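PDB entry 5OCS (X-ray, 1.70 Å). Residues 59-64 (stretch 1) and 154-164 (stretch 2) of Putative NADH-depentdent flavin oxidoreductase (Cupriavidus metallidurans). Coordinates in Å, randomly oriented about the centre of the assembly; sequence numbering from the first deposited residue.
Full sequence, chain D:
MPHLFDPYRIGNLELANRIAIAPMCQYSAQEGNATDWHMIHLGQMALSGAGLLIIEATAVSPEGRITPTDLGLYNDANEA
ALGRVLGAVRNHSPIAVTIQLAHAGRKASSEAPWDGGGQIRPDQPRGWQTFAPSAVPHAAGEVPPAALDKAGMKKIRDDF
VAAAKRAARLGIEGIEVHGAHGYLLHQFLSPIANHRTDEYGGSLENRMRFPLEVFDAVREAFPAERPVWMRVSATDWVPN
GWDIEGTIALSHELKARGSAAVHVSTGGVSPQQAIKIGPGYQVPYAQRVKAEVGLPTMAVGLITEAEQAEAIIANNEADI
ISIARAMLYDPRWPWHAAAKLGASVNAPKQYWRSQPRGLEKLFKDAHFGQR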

# COMPACT_ATOMS: atom_id res chain seq x y z
N ALA D 59 -6.18 -6.21 21.47
CA ALA D 59 -6.26 -6.76 22.82
C ALA D 59 -6.78 -5.73 23.81
O ALA D 59 -6.31 -4.58 23.84
CB ALA D 59 -4.89 -7.28 23.26
N VAL D 60 -7.75 -6.14 24.62
CA VAL D 60 -8.27 -5.33 25.69
C VAL D 60 -7.37 -5.28 26.95
O VAL D 60 -7.61 -4.46 27.83
CB VAL D 60 -9.75 -5.71 26.04
CG1 VAL D 60 -10.64 -5.60 24.79
CG2 VAL D 60 -9.85 -7.12 26.65
N SER D 61 -6.35 -6.12 27.00
CA SER D 61 -5.41 -6.16 28.12
C SER D 61 -4.21 -6.88 27.61
O SER D 61 -4.31 -7.64 26.65
CB SER D 61 -6.03 -6.91 29.32
OG SER D 61 -6.33 -8.27 29.01
N PRO D 62 -3.08 -6.72 28.27
CA PRO D 62 -1.90 -7.45 27.81
C PRO D 62 -2.11 -8.96 27.83
O PRO D 62 -1.68 -9.64 26.92
CB PRO D 62 -0.83 -7.11 28.85
CG PRO D 62 -1.37 -6.03 29.70
CD PRO D 62 -2.80 -5.77 29.37
N GLU D 63 -2.73 -9.47 28.89
CA GLU D 63 -3.00 -10.93 29.04
C GLU D 63 -3.96 -11.49 28.00
O GLU D 63 -3.99 -12.69 27.78
CB GLU D 63 -3.47 -11.30 30.49
CG GLU D 63 -4.86 -10.87 30.96
CD GLU D 63 -4.92 -9.48 31.57
OE1 GLU D 63 -4.01 -8.66 31.32
OE2 GLU D 63 -5.88 -9.18 32.29
N GLY D 64 -4.74 -10.61 27.38
CA GLY D 64 -5.66 -10.98 26.36
C GLY D 64 -5.10 -10.99 24.96
O GLY D 64 -5.80 -11.37 24.02
N LYS D 154 -15.15 -9.64 35.81
CA LYS D 154 -15.31 -8.19 35.92
C LYS D 154 -14.18 -7.40 35.29
O LYS D 154 -14.45 -6.43 34.56
CB LYS D 154 -15.49 -7.77 37.38
CG LYS D 154 -15.59 -6.27 37.59
CD LYS D 154 -15.94 -6.00 39.06
CE LYS D 154 -15.66 -4.58 39.55
NZ LYS D 154 -16.17 -3.59 38.58
N LYS D 155 -12.93 -7.80 35.54
CA LYS D 155 -11.79 -7.17 34.87
C LYS D 155 -11.97 -7.21 33.35
O LYS D 155 -11.86 -6.18 32.68
CB LYS D 155 -10.46 -7.82 35.24
CG LYS D 155 -9.25 -7.02 34.80
CD LYS D 155 -7.93 -7.73 34.98
CE LYS D 155 -6.78 -6.86 34.51
NZ LYS D 155 -6.78 -6.71 33.03
N ILE D 156 -12.31 -8.37 32.81
CA ILE D 156 -12.51 -8.46 31.36
C ILE D 156 -13.63 -7.54 30.85
O ILE D 156 -13.39 -6.81 29.86
CB ILE D 156 -12.71 -9.92 30.91
CG1 ILE D 156 -11.39 -10.67 31.12
CG2 ILE D 156 -13.15 -9.98 29.45
CD1 ILE D 156 -11.60 -12.16 31.29
N ARG D 157 -14.81 -7.55 31.49
CA ARG D 157 -15.88 -6.63 31.12
C ARG D 157 -15.35 -5.20 31.11
O ARG D 157 -15.52 -4.47 30.12
CB ARG D 157 -17.11 -6.67 32.04
CG ARG D 157 -17.82 -8.01 32.17
CD ARG D 157 -19.15 -7.92 32.94
NE ARG D 157 -19.59 -9.28 33.29
CZ ARG D 157 -19.22 -9.96 34.38
NH1 ARG D 157 -18.43 -9.39 35.29
NH2 ARG D 157 -19.66 -11.22 34.57
N ASP D 158 -14.70 -4.81 32.21
CA ASP D 158 -14.28 -3.43 32.35
C ASP D 158 -13.19 -3.09 31.33
O ASP D 158 -13.13 -1.95 30.90
CB ASP D 158 -13.77 -3.15 33.75
CG ASP D 158 -14.87 -3.18 34.78
OD1 ASP D 158 -16.09 -3.09 34.45
OD2 ASP D 158 -14.49 -3.34 35.93
N ASP D 159 -12.34 -4.06 30.99
CA ASP D 159 -11.26 -3.86 29.99
C ASP D 159 -11.86 -3.65 28.59
O ASP D 159 -11.41 -2.77 27.84
CB ASP D 159 -10.28 -5.03 29.97
CG ASP D 159 -9.42 -5.12 31.21
OD1 ASP D 159 -9.36 -4.14 32.01
OD2 ASP D 159 -8.77 -6.16 31.39
N PHE D 160 -12.88 -4.43 28.24
CA PHE D 160 -13.61 -4.20 27.00
C PHE D 160 -14.21 -2.78 26.94
O PHE D 160 -14.14 -2.10 25.91
CB PHE D 160 -14.68 -5.25 26.76
CG PHE D 160 -14.20 -6.44 25.97
CD1 PHE D 160 -14.25 -6.44 24.58
CD2 PHE D 160 -13.68 -7.59 26.62
CE1 PHE D 160 -13.80 -7.53 23.83
CE2 PHE D 160 -13.26 -8.70 25.88
CZ PHE D 160 -13.30 -8.66 24.47
N VAL D 161 -14.83 -2.39 28.03
CA VAL D 161 -15.35 -1.04 28.19
C VAL D 161 -14.27 0.01 28.05
O VAL D 161 -14.49 0.98 27.32
CB VAL D 161 -16.10 -0.88 29.53
CG1 VAL D 161 -16.46 0.60 29.76
CG2 VAL D 161 -17.36 -1.74 29.53
N ALA D 162 -13.15 -0.15 28.73
CA ALA D 162 -12.09 0.85 28.69
C ALA D 162 -11.58 0.99 27.26
O ALA D 162 -11.41 2.11 26.75
CB ALA D 162 -10.95 0.56 29.65
N ALA D 163 -11.37 -0.13 26.60
CA ALA D 163 -10.87 -0.13 25.21
C ALA D 163 -11.90 0.46 24.25
O ALA D 163 -11.53 1.18 23.33
CB ALA D 163 -10.47 -1.54 24.79
N ALA D 164 -13.17 0.20 24.46
CA ALA D 164 -14.21 0.79 23.65
C ALA D 164 -14.25 2.33 23.78
O ALA D 164 -14.44 3.00 22.79
CB ALA D 164 -15.54 0.21 24.04
O HOH W 1 -8.75 -1.98 28.34
O HOH W 2 -8.85 -8.54 30.01

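The apolar part of this contact centres on Val-60, which loses more surface to the other stretch than any other residue here. Its CA-to-CB bond points toward the helix, and with chi1 in the m well its CG1 sits over one face of the Phe-160 ring, 3.7 Å from the ring centroid and only 10° off the normal, a CH-pi contact. Phe-160 leaves the helix pointing away, yet its long side chain brings the ring back within reach. The Val-60 CG1 also lies 4.1 Å from Ala-163 CB, an apolar contact to which alanine's single methyl is suited, being small and without polar groups. The closest CA atoms across the stretches are those of Val-60 and Asp-159, 5.4 Å apart.

Charge governs the other end. Lys-155 starts sideways, but an extended chain, t through chi3, carries its ammonium to the loop, where NZ donates to Glu-63 OE2 at 2.7 Å in a salt bridge. One helical turn on, Asp-159 accepts from the same group, with Lys-155 NZ to Asp-159 OD2 at 2.6 Å. The lysine therefore lies between two carboxylates, and its positive charge offsets the repulsion expected between Glu-63 OE2 and Asp-159 OD2, which are only 4.3 Å apart. Lysine suits this place, combining reach with a charge both acids share.

Water completes the polar contacts. Water 1 donates to Val-60 O and Asp-159 O, both at 2.8 Å, linking the loop backbone to a helix carbonyl that also accepts the regular helical bond from Ala-163 N. Water 2 joins Ser-61 OG, at 2.7 Å, to Asp-159 OD2, to which it donates at 2.8 Å. Small and polar, Ser-61 fits beside the charged cluster, its CB 3.5 Å from Asp-159 OD2, and its OG also accepts a weak hydrogen bond from Gly-64 N at 3.3 Å within the loop.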